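Local atomic coordinates of protein ACDH-11, isoform b (Caenorhabditis elegans, PDB entry 4Y9L), a protein that belongs to the acyl-CoA dehydrogenase family of flavoproteins and holds flavin-adenine dinucleotide in a largely helical, four-chain assembly. Residues A139-C144 and K281-A286; E391-R396 and E464-A469; L395-P400 and L454-V459; E486-S491 and E556-Y561. All coordinates share one frame; numbering follows the deposited sequence.

Along the chain from the N terminus, interaction 1 closes first: a loop of 136 residues brings the turn before helix 143-158 against the approach to strand 285-298, tying the N-terminal helical part to the sheet-containing middle part. Interactions 2 and 3 both start on helix 389-419 and share L395 and R396. The shorter loop, ending on helix 449-462, nests in the longer one, which ends at the start of helix 466-478; the two contacts touch through I466 with V459 and L397. Interaction 4 closes last, in series, joining helices 486-512 and 552-563 near the C-terminal end. Its nearest atoms are about 11 Å from those of interaction 3.

Interaction 1. Residues A139-C144 and K281-A286; sequences AGLVSC and KQLPTA
Q282, L283 and L141 carry this buried contact, with the backbone of G140 as the surface on which the glutamine lies: G140 O is 3.0 Å from Q282 CB, a tight approach. A139 to V142 form a type I' turn, its two middle residues G140 and L141 both at positive phi, closed by the bond from V142 N to A139 O (3.0 Å). The turn brings the G140 peptide and the L141 side chain to the same partner. The Q282 chain bends at chi2 (93°), which lays its amide beside that peptide: Q282 NE2 is 4.0 Å from G140 CA, and Q282 OE1 is turned to the leucine, 3.6 Å from L141 CD1 and 3.7 Å from L141 CB. The two side chains cross at about a right angle, so L141 meets the oxygen end of the amide rather than running along the chain. The nitrogen end is taken elsewhere, by a hydrogen bond from Q282 NE2 to D438 OD2, which fixes which way round the amide lies.

L283 makes the apolar half. Its CB is 4.2 Å from L141 CB. With CG anti to the backbone N (chi1 166°), the branch extends to C144, and L283 CD2 is 3.9 Å from C144 SG.

Helices surround the pair: W98 of helix 96-107 touches L283, A72 and E73 of helix 44-74 touch Q282, and T434 and D438 of helix 432-439 close over Q282 and L141. From here the chain enters strand 285-298, where T285 touches FAD, while helix 143-158 starts from the turn.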
# COMPACT_ATOMS: atom_id res chain seq x y z
N ALA B 139 14.24 7.55 -18.78
CA ALA B 139 14.92 6.29 -18.44
C ALA B 139 14.37 5.59 -17.22
O ALA B 139 14.90 4.53 -16.84
CB ALA B 139 16.38 6.61 -18.11
N GLY B 140 13.46 6.22 -16.48
CA GLY B 140 13.07 5.64 -15.23
C GLY B 140 14.29 5.44 -14.33
O GLY B 140 14.34 4.49 -13.58
N LEU B 141 15.28 6.30 -14.46
CA LEU B 141 16.48 6.22 -13.68
C LEU B 141 17.47 5.10 -13.90
O LEU B 141 18.46 4.97 -13.15
CB LEU B 141 16.16 6.41 -12.19
CG LEU B 141 16.73 7.81 -12.08
CD1 LEU B 141 15.69 8.89 -11.93
CD2 LEU B 141 17.98 7.79 -11.23
N VAL B 142 17.29 4.40 -15.01
CA VAL B 142 18.29 3.46 -15.48
C VAL B 142 19.57 4.19 -15.90
O VAL B 142 20.67 3.63 -15.91
CB VAL B 142 17.68 2.55 -16.59
CG1 VAL B 142 18.72 1.72 -17.29
CG2 VAL B 142 16.63 1.66 -15.94
N SER B 143 19.38 5.47 -16.22
CA SER B 143 20.47 6.39 -16.36
C SER B 143 21.52 6.31 -15.23
O SER B 143 22.71 6.61 -15.46
CB SER B 143 19.93 7.82 -16.48
OG SER B 143 19.27 8.21 -15.28
N CYS B 144 21.11 5.95 -14.03
CA CYS B 144 22.04 5.91 -12.93
C CYS B 144 22.98 4.69 -13.01
O CYS B 144 24.18 4.82 -12.89
CB CYS B 144 21.30 5.94 -11.59
SG CYS B 144 22.36 5.44 -10.22
N LYS B 281 12.81 7.07 -7.23
CA LYS B 281 12.10 6.02 -6.58
C LYS B 281 12.15 4.72 -7.39
O LYS B 281 12.02 3.65 -6.82
CB LYS B 281 10.69 6.48 -6.33
CG LYS B 281 10.52 7.60 -5.32
CD LYS B 281 9.06 7.53 -4.94
CE LYS B 281 8.60 8.51 -3.90
NZ LYS B 281 8.91 7.92 -2.59
N GLN B 282 12.37 4.85 -8.71
CA GLN B 282 12.44 3.71 -9.65
C GLN B 282 13.62 2.88 -9.33
O GLN B 282 13.67 1.68 -9.61
CB GLN B 282 12.62 4.18 -11.09
CG GLN B 282 11.63 5.28 -11.51
CD GLN B 282 12.16 6.68 -11.30
OE1 GLN B 282 13.00 6.96 -10.40
NE2 GLN B 282 11.65 7.59 -12.10
N LEU B 283 14.59 3.56 -8.72
CA LEU B 283 15.86 3.00 -8.54
C LEU B 283 16.00 2.36 -7.16
O LEU B 283 15.82 2.97 -6.10
CB LEU B 283 16.89 4.09 -8.76
CG LEU B 283 18.33 3.80 -8.30
CD1 LEU B 283 19.02 2.91 -9.30
CD2 LEU B 283 19.05 5.07 -8.20
N PRO B 284 16.45 1.15 -7.14
CA PRO B 284 16.69 0.57 -5.85
C PRO B 284 17.99 1.03 -5.22
O PRO B 284 19.11 0.67 -5.69
CB PRO B 284 16.76 -0.91 -6.15
CG PRO B 284 17.28 -0.96 -7.54
CD PRO B 284 16.70 0.24 -8.25
N THR B 285 17.84 1.77 -4.14
CA THR B 285 18.97 2.18 -3.36
C THR B 285 18.94 1.56 -1.97
O THR B 285 18.01 1.81 -1.22
CB THR B 285 19.00 3.69 -3.27
OG1 THR B 285 19.02 4.19 -4.59
CG2 THR B 285 20.28 4.25 -2.47
N ALA B 286 19.96 0.76 -1.65
CA ALA B 286 20.00 0.08 -0.38
C ALA B 286 21.08 0.58 0.59
O ALA B 286 22.03 1.27 0.19
CB ALA B 286 20.23 -1.36 -0.64

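Interaction 2. Residues E391-R396 and E464-A469; sequences EAMMLR and ENILLA
M393 and I466 bring the backbones closest, with CA atoms 6.3 Å apart, where helix 389-419 passes the first turn of helix 466-478. M393 is the main side chain of the contact. It leaves its helix toward the other segment, is extended through chi2 and bends at chi3 (-95°), so that the sulfur meets E464, just ahead of the second helix, and the methyl A469 in its first turn. M393 SD is 3.4 Å from E464 CB, a close approach, and M393 CE is 3.9 Å from A469 CB. Nearer the root of the methionine, I466 CD1 comes within 4.1 Å of M393 CB, the two chains meeting at a slant.

M394, one residue on, starts off to the side and reaches in only by its end. Bends at chi2 and chi3 turn its methyl back, putting M394 CE 4.0 Å from A469 CB and 3.9 Å from I466 O. A469 thus receives both methionine methyls on one small side chain. M394 also touches L378 of helix 352-384 and F470 of helix 466-478. I466 also touches V459 and F460 of helix 449-462.

N465 sits at the N-cap: its OD1 accepts from L468 N at 2.7 Å, with an N-H...O angle of 159°, although the donor stands 62° out of the carbonyl plane. The arrangement is that of an Asn-capped helix start docked by apolar contacts on a passing helix. In this fold it joins the C-terminal helical bundle of the acyl-CoA dehydrogenase family to the additional helices that follow it.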
# COMPACT_ATOMS: atom_id res chain seq x y z
N GLU B 391 43.63 21.68 -23.95
CA GLU B 391 42.46 20.83 -23.90
C GLU B 391 42.53 19.86 -22.72
O GLU B 391 41.50 19.48 -22.18
CB GLU B 391 42.30 20.10 -25.23
CG GLU B 391 41.81 21.04 -26.32
CD GLU B 391 42.10 20.53 -27.71
OE1 GLU B 391 42.90 19.58 -27.88
OE2 GLU B 391 41.52 21.10 -28.65
N ALA B 392 43.73 19.45 -22.30
CA ALA B 392 43.82 18.48 -21.19
C ALA B 392 43.39 19.20 -19.94
O ALA B 392 42.64 18.68 -19.14
CB ALA B 392 45.24 17.91 -21.03
N MET B 393 43.90 20.40 -19.77
CA MET B 393 43.57 21.17 -18.58
C MET B 393 42.07 21.55 -18.52
O MET B 393 41.40 21.40 -17.48
CB MET B 393 44.48 22.40 -18.52
CG MET B 393 45.96 22.11 -18.25
SD MET B 393 46.91 23.67 -18.17
CE MET B 393 47.52 23.79 -19.86
N MET B 394 41.53 21.99 -19.66
CA MET B 394 40.07 22.20 -19.80
C MET B 394 39.18 21.00 -19.47
O MET B 394 38.08 21.17 -18.99
CB MET B 394 39.67 22.75 -21.19
CG MET B 394 40.01 24.23 -21.41
SD MET B 394 39.73 25.41 -20.05
CE MET B 394 41.14 25.19 -18.98
N LEU B 395 39.64 19.81 -19.76
CA LEU B 395 38.86 18.66 -19.38
C LEU B 395 38.74 18.56 -17.87
O LEU B 395 37.67 18.26 -17.34
CB LEU B 395 39.48 17.40 -19.96
CG LEU B 395 38.78 16.15 -19.47
CD1 LEU B 395 37.36 16.07 -19.94
CD2 LEU B 395 39.55 14.94 -19.97
N ARG B 396 39.83 18.82 -17.17
CA ARG B 396 39.87 18.74 -15.72
C ARG B 396 39.05 19.84 -15.07
O ARG B 396 38.39 19.63 -14.05
CB ARG B 396 41.33 18.80 -15.24
CG ARG B 396 41.57 18.48 -13.75
CD ARG B 396 41.07 17.09 -13.30
NE ARG B 396 40.65 17.01 -11.87
CZ ARG B 396 39.40 17.21 -11.39
NH1 ARG B 396 38.36 17.55 -12.18
NH2 ARG B 396 39.18 17.08 -10.07
N GLU B 464 49.26 23.69 -13.43
CA GLU B 464 49.73 24.22 -14.69
C GLU B 464 48.79 25.41 -14.78
O GLU B 464 47.77 25.41 -14.10
CB GLU B 464 49.45 23.29 -15.87
CG GLU B 464 49.96 21.85 -15.74
CD GLU B 464 48.94 20.93 -15.11
OE1 GLU B 464 48.74 21.06 -13.88
OE2 GLU B 464 48.35 20.08 -15.83
N ASN B 465 49.09 26.41 -15.57
CA ASN B 465 48.26 27.58 -15.45
C ASN B 465 46.86 27.38 -16.02
O ASN B 465 46.57 27.74 -17.15
CB ASN B 465 48.92 28.82 -16.02
CG ASN B 465 48.27 30.11 -15.49
OD1 ASN B 465 47.06 30.16 -15.19
ND2 ASN B 465 49.08 31.15 -15.38
N ILE B 466 46.00 26.83 -15.17
CA ILE B 466 44.63 26.54 -15.55
C ILE B 466 43.96 27.80 -16.08
O ILE B 466 43.35 27.82 -17.14
CB ILE B 466 43.83 26.03 -14.35
CG1 ILE B 466 44.45 24.76 -13.73
CG2 ILE B 466 42.40 25.76 -14.76
CD1 ILE B 466 44.54 23.54 -14.63
N LEU B 467 44.12 28.85 -15.31
CA LEU B 467 43.52 30.09 -15.62
C LEU B 467 43.97 30.66 -16.96
O LEU B 467 43.17 31.17 -17.76
CB LEU B 467 43.91 31.07 -14.51
CG LEU B 467 42.91 32.16 -14.28
CD1 LEU B 467 41.57 31.51 -13.93
CD2 LEU B 467 43.42 33.10 -13.18
N LEU B 468 45.27 30.58 -17.21
CA LEU B 468 45.78 31.06 -18.50
C LEU B 468 45.18 30.20 -19.58
O LEU B 468 44.63 30.68 -20.58
CB LEU B 468 47.27 30.95 -18.56
CG LEU B 468 47.87 31.33 -19.92
CD1 LEU B 468 47.78 32.85 -20.11
CD2 LEU B 468 49.31 30.82 -20.13
N ALA B 469 45.25 28.91 -19.34
CA ALA B 469 44.65 27.97 -20.24
C ALA B 469 43.16 28.31 -20.45
O ALA B 469 42.69 28.37 -21.59
CB ALA B 469 44.84 26.55 -19.71

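Interaction 3. Residues L395-P400 and L454-V459; sequences LRLITP and LDVLRV. With FAD (flavin-adenine dinucleotide), chain D.
R396 and D455 meet across two almost antiparallel helix segments whose axes approach to 9.2 Å. The arginine chain leaves its helix to the side, and its bend at chi2 (58°) carries the end over to the partner. R396 NH2 donates to D455 OD2 at 2.9 Å in a nearly straight bond (164°). The acceptor lies close to the guanidinium plane and is met on its syn side. R396 NH2 also lies 3.1 Å from D455 OD1, and the two planes are 47° apart, so the groups do not lie flat against each other.

V459 supplies the hydrophobic counterpart: its CG2 sits over the centre of one guanidinium face, 3.7 Å from R396 CZ. Its other methyl, CG1, faces the root of L397. Farther along, L397 CD1 reaches V456 CG1 at 4.0 Å, the side chains meeting at a slant. P400, at a kink of its helix, presents CB to V456 CG2 (4.2 Å) and to D455 OD2, crossing the aspartate at about a right angle. L454 CD1 lies 3.7 Å from N6A of FAD.

D455 OD2 also pairs with R316; a third arginine, R458, approaches OD1 at a doubtfully short distance. Flanked by R396 and R316, the carboxylate would be expected to stay ionised, and would tie helices 312-338, 389-419 and 449-462 through one buried group.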
# COMPACT_ATOMS: atom_id res chain seq x y z
N LEU B 395 39.64 19.81 -19.76
CA LEU B 395 38.86 18.66 -19.38
C LEU B 395 38.74 18.56 -17.87
O LEU B 395 37.67 18.26 -17.34
CB LEU B 395 39.48 17.40 -19.96
CG LEU B 395 38.78 16.15 -19.47
CD1 LEU B 395 37.36 16.07 -19.94
CD2 LEU B 395 39.55 14.94 -19.97
N ARG B 396 39.83 18.82 -17.17
CA ARG B 396 39.87 18.74 -15.72
C ARG B 396 39.05 19.84 -15.07
O ARG B 396 38.39 19.63 -14.05
CB ARG B 396 41.33 18.80 -15.24
CG ARG B 396 41.57 18.48 -13.75
CD ARG B 396 41.07 17.09 -13.30
NE ARG B 396 40.65 17.01 -11.87
CZ ARG B 396 39.40 17.21 -11.39
NH1 ARG B 396 38.36 17.55 -12.18
NH2 ARG B 396 39.18 17.08 -10.07
N LEU B 397 39.07 21.01 -15.65
CA LEU B 397 38.30 22.11 -15.14
C LEU B 397 36.80 21.94 -15.42
O LEU B 397 35.97 22.08 -14.51
CB LEU B 397 38.74 23.38 -15.83
CG LEU B 397 38.12 24.69 -15.32
CD1 LEU B 397 38.29 24.84 -13.80
CD2 LEU B 397 38.58 25.92 -16.08
N ILE B 398 36.46 21.58 -16.65
CA ILE B 398 35.09 21.69 -17.11
C ILE B 398 34.16 20.69 -16.40
O ILE B 398 33.01 20.99 -16.17
CB ILE B 398 35.00 21.56 -18.63
CG1 ILE B 398 33.71 22.11 -19.17
CG2 ILE B 398 35.13 20.10 -19.07
CD1 ILE B 398 33.62 21.99 -20.67
N THR B 399 34.67 19.54 -16.00
CA THR B 399 33.78 18.55 -15.54
C THR B 399 33.14 18.91 -14.21
O THR B 399 31.91 18.85 -14.09
CB THR B 399 34.30 17.10 -15.67
OG1 THR B 399 35.43 16.84 -14.88
CG2 THR B 399 34.71 16.81 -17.10
N PRO B 400 33.93 19.29 -13.22
CA PRO B 400 33.20 19.67 -12.01
C PRO B 400 32.32 20.92 -12.20
O PRO B 400 31.28 21.01 -11.65
CB PRO B 400 34.31 19.94 -10.99
CG PRO B 400 35.54 20.14 -11.81
CD PRO B 400 35.37 19.20 -12.95
N LEU B 454 34.63 23.53 -4.44
CA LEU B 454 35.99 23.32 -3.90
C LEU B 454 36.87 22.47 -4.84
O LEU B 454 38.06 22.70 -4.97
CB LEU B 454 35.93 22.58 -2.58
CG LEU B 454 35.26 23.42 -1.50
CD1 LEU B 454 35.16 22.57 -0.25
CD2 LEU B 454 36.06 24.71 -1.24
N ASP B 455 36.26 21.52 -5.52
CA ASP B 455 37.04 20.70 -6.42
C ASP B 455 37.55 21.59 -7.51
O ASP B 455 38.71 21.46 -7.89
CB ASP B 455 36.30 19.49 -6.95
CG ASP B 455 37.21 18.55 -7.69
OD1 ASP B 455 38.43 18.45 -7.34
OD2 ASP B 455 36.74 17.88 -8.64
N VAL B 456 36.74 22.55 -7.93
CA VAL B 456 37.19 23.50 -8.90
C VAL B 456 38.42 24.28 -8.38
O VAL B 456 39.36 24.51 -9.14
CB VAL B 456 36.11 24.53 -9.23
CG1 VAL B 456 36.62 25.52 -10.28
CG2 VAL B 456 34.87 23.86 -9.70
N LEU B 457 38.41 24.70 -7.12
CA LEU B 457 39.56 25.39 -6.58
C LEU B 457 40.74 24.45 -6.49
O LEU B 457 41.82 24.80 -6.87
CB LEU B 457 39.30 26.04 -5.20
CG LEU B 457 38.18 27.08 -5.21
CD1 LEU B 457 37.91 27.58 -3.80
CD2 LEU B 457 38.48 28.21 -6.19
N ARG B 458 40.52 23.24 -6.02
CA ARG B 458 41.60 22.25 -5.98
C ARG B 458 42.18 21.98 -7.42
O ARG B 458 43.38 21.76 -7.55
CB ARG B 458 41.10 21.00 -5.23
CG ARG B 458 42.03 19.81 -5.15
CD ARG B 458 41.38 18.49 -5.64
NE ARG B 458 40.88 17.60 -4.55
CZ ARG B 458 39.60 17.26 -4.29
NH1 ARG B 458 38.58 17.71 -5.02
NH2 ARG B 458 39.34 16.45 -3.26
N VAL B 459 41.37 22.05 -8.48
CA VAL B 459 41.90 22.02 -9.85
C VAL B 459 42.86 23.18 -10.07
O VAL B 459 43.94 23.01 -10.64
CB VAL B 459 40.80 22.09 -10.92
CG1 VAL B 459 41.37 22.26 -12.31
CG2 VAL B 459 39.99 20.83 -10.90
PA FAD D . 27.51 15.57 3.81
O1A FAD D . 28.86 15.90 3.18
O2A FAD D . 27.31 14.91 5.18
O5B FAD D . 26.75 16.97 3.82
C5B FAD D . 26.78 17.71 2.61
C4B FAD D . 26.75 19.14 3.04
O4B FAD D . 27.98 19.45 3.77
C3B FAD D . 26.63 20.00 1.81
O3B FAD D . 25.90 21.19 2.04
C2B FAD D . 28.08 20.35 1.58
O2B FAD D . 28.17 21.51 0.76
C1B FAD D . 28.63 20.48 3.02
N9A FAD D . 30.08 20.27 3.00
C8A FAD D . 30.67 19.04 2.94
N7A FAD D . 32.03 19.16 2.92
C5A FAD D . 32.28 20.50 2.95
C6A FAD D . 33.48 21.34 2.96
N6A FAD D . 34.70 20.72 2.92
N1A FAD D . 33.32 22.71 2.99
C2A FAD D . 32.12 23.29 3.04
N3A FAD D . 31.00 22.57 3.04
C4A FAD D . 31.00 21.23 2.99
N1 FAD D . 26.85 7.01 -2.83
C2 FAD D . 27.50 5.91 -3.26
O2 FAD D . 28.69 5.82 -2.95
N3 FAD D . 26.93 4.97 -4.04
C4 FAD D . 25.65 5.04 -4.43
O4 FAD D . 25.14 4.13 -5.12
C4X FAD D . 24.86 6.21 -3.96
N5 FAD D . 23.57 6.38 -4.25
C5X FAD D . 22.92 7.47 -3.83
C6 FAD D . 21.58 7.64 -4.16
C7 FAD D . 20.84 8.75 -3.75
C7M FAD D . 19.40 8.90 -4.13
C8 FAD D . 21.48 9.78 -2.94
C8M FAD D . 20.66 10.97 -2.49
C9 FAD D . 22.84 9.63 -2.59
C9A FAD D . 23.57 8.52 -3.01
N10 FAD D . 24.90 8.37 -2.70
C10 FAD D . 25.56 7.21 -3.14
C1' FAD D . 25.65 9.29 -1.82
C2' FAD D . 26.02 10.69 -2.28
O2' FAD D . 27.16 10.65 -3.15
C3' FAD D . 26.29 11.51 -1.01
O3' FAD D . 25.04 11.93 -0.45
C4' FAD D . 27.19 12.72 -1.26
O4' FAD D . 28.54 12.20 -1.30
C5' FAD D . 27.01 13.79 -0.16
O5' FAD D . 27.43 13.17 1.07
P FAD D . 26.56 13.14 2.43
O1P FAD D . 25.15 12.64 2.10
O2P FAD D . 27.40 12.39 3.45
O3P FAD D . 26.66 14.73 2.71

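Interaction 4. Residues E486-S491 and E556-Y561; sequences EKLKKS and EVAYRY
K487, the first residue of its segment to touch, runs alongside Y559 before reaching E556. Its CB is 4.1 Å from Y559 CB, and its CG stands over one face of the tyrosine ring, toward the rim. The chain stays extended until chi4 (-138°), carrying K487 NZ to E556 OE2 in a salt bridge whose modelled length, 2.3 Å, is too short to be taken literally.

L488 starts away from the second helix, yet its end turns back: L488 CD2 is 4.0 Å from A558 CB. One turn beyond K487, S491 lies where the backbones are closest, its CA 5.4 Å from that of Y559. S491 OG donates to K487 O at 2.6 Å, and S491 N donates to the same oxygen from the opposite face of its plane. The hydroxyl is thereby held back on its own helix; S491 OG is 3.3 Å from Y559 CA, near the plane of the tyrosine ring at its edge. The segments cross at 33°, with axes 8.7 Å apart at their closest.

E556 is shared, and having a cation at each oxygen should favour its charged form. While OE2 meets the lysine, E556 OE1 accepts from R560 NE at 3.0 Å (157°), on the anti side of the carboxylate. R560 in turn forms a salt bridge through NH1 with D583 of the second subunit, so the polar side of this helix pair is continuous with a contact between subunits.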
# COMPACT_ATOMS: atom_id res chain seq x y z
N GLU B 486 26.08 43.48 -34.45
CA GLU B 486 26.26 44.38 -33.32
C GLU B 486 26.07 43.64 -31.96
O GLU B 486 26.80 43.86 -30.98
CB GLU B 486 25.28 45.55 -33.51
CG GLU B 486 25.64 46.86 -32.80
CD GLU B 486 26.64 47.72 -33.57
OE1 GLU B 486 26.21 48.67 -34.28
OE2 GLU B 486 27.87 47.46 -33.44
N LYS B 487 25.11 42.73 -31.91
CA LYS B 487 24.83 42.03 -30.68
C LYS B 487 25.95 41.03 -30.31
O LYS B 487 26.28 40.87 -29.13
CB LYS B 487 23.49 41.31 -30.80
CG LYS B 487 22.26 42.20 -30.79
CD LYS B 487 20.98 41.38 -30.96
CE LYS B 487 19.77 42.30 -31.14
NZ LYS B 487 18.52 41.93 -30.41
N LEU B 488 26.53 40.36 -31.30
CA LEU B 488 27.61 39.44 -31.02
C LEU B 488 28.85 40.16 -30.62
O LEU B 488 29.62 39.66 -29.84
CB LEU B 488 27.91 38.59 -32.23
CG LEU B 488 26.76 37.65 -32.54
CD1 LEU B 488 27.05 36.87 -33.81
CD2 LEU B 488 26.48 36.68 -31.40
N LYS B 489 29.05 41.36 -31.13
CA LYS B 489 30.19 42.15 -30.69
C LYS B 489 30.02 42.51 -29.24
O LYS B 489 30.93 42.33 -28.45
CB LYS B 489 30.35 43.39 -31.54
CG LYS B 489 31.73 44.04 -31.43
CD LYS B 489 31.70 45.42 -32.08
CE LYS B 489 32.86 46.29 -31.65
NZ LYS B 489 33.03 47.37 -32.65
N LYS B 490 28.84 42.97 -28.88
CA LYS B 490 28.63 43.36 -27.49
C LYS B 490 28.85 42.14 -26.62
O LYS B 490 29.47 42.20 -25.56
CB LYS B 490 27.23 43.95 -27.27
CG LYS B 490 26.90 45.13 -28.17
CD LYS B 490 26.18 46.30 -27.47
CE LYS B 490 24.67 46.37 -27.74
NZ LYS B 490 24.24 46.92 -29.07
N SER B 491 28.36 41.01 -27.08
CA SER B 491 28.51 39.79 -26.31
C SER B 491 29.94 39.43 -26.08
O SER B 491 30.32 39.03 -24.99
CB SER B 491 27.82 38.62 -27.01
OG SER B 491 26.49 38.93 -27.36
N GLU B 556 20.33 35.86 -30.83
CA GLU B 556 19.63 36.45 -29.70
C GLU B 556 20.05 35.79 -28.41
O GLU B 556 20.29 36.46 -27.42
CB GLU B 556 18.14 36.28 -29.87
CG GLU B 556 17.44 37.52 -30.40
CD GLU B 556 17.77 38.78 -29.59
OE1 GLU B 556 17.31 38.93 -28.42
OE2 GLU B 556 18.50 39.60 -30.17
N VAL B 557 20.13 34.46 -28.46
CA VAL B 557 20.47 33.65 -27.29
C VAL B 557 21.84 34.02 -26.77
O VAL B 557 22.00 34.22 -25.59
CB VAL B 557 20.42 32.15 -27.59
CG1 VAL B 557 21.18 31.33 -26.56
CG2 VAL B 557 18.99 31.67 -27.57
N ALA B 558 22.81 34.13 -27.66
CA ALA B 558 24.17 34.43 -27.25
C ALA B 558 24.20 35.79 -26.56
O ALA B 558 24.77 35.94 -25.51
CB ALA B 558 25.10 34.41 -28.46
N TYR B 559 23.49 36.75 -27.16
CA TYR B 559 23.39 38.07 -26.62
C TYR B 559 22.73 38.07 -25.27
O TYR B 559 23.23 38.69 -24.32
CB TYR B 559 22.61 38.99 -27.57
CG TYR B 559 22.31 40.32 -26.94
CD1 TYR B 559 23.33 41.21 -26.65
CD2 TYR B 559 21.00 40.67 -26.57
CE1 TYR B 559 23.07 42.44 -26.05
CE2 TYR B 559 20.73 41.90 -25.95
CZ TYR B 559 21.77 42.79 -25.72
OH TYR B 559 21.56 44.01 -25.10
N ARG B 560 21.61 37.39 -25.16
CA ARG B 560 20.94 37.41 -23.88
C ARG B 560 21.73 36.71 -22.80
O ARG B 560 21.77 37.17 -21.67
CB ARG B 560 19.54 36.86 -23.95
CG ARG B 560 18.64 37.69 -24.79
CD ARG B 560 17.34 36.96 -25.00
NE ARG B 560 16.43 37.67 -25.88
CZ ARG B 560 15.13 37.53 -25.81
NH1 ARG B 560 14.58 36.75 -24.87
NH2 ARG B 560 14.35 38.21 -26.64
N TYR B 561 22.38 35.61 -23.13
CA TYR B 561 23.14 34.88 -22.13
C TYR B 561 24.28 35.74 -21.63
O TYR B 561 24.60 35.71 -20.48
CB TYR B 561 23.73 33.59 -22.69
CG TYR B 561 24.36 32.70 -21.63
CD1 TYR B 561 25.63 32.93 -21.16
CD2 TYR B 561 23.65 31.62 -21.11
CE1 TYR B 561 26.19 32.09 -20.20
CE2 TYR B 561 24.20 30.79 -20.17
CZ TYR B 561 25.45 31.03 -19.72
OH TYR B 561 25.93 30.22 -18.75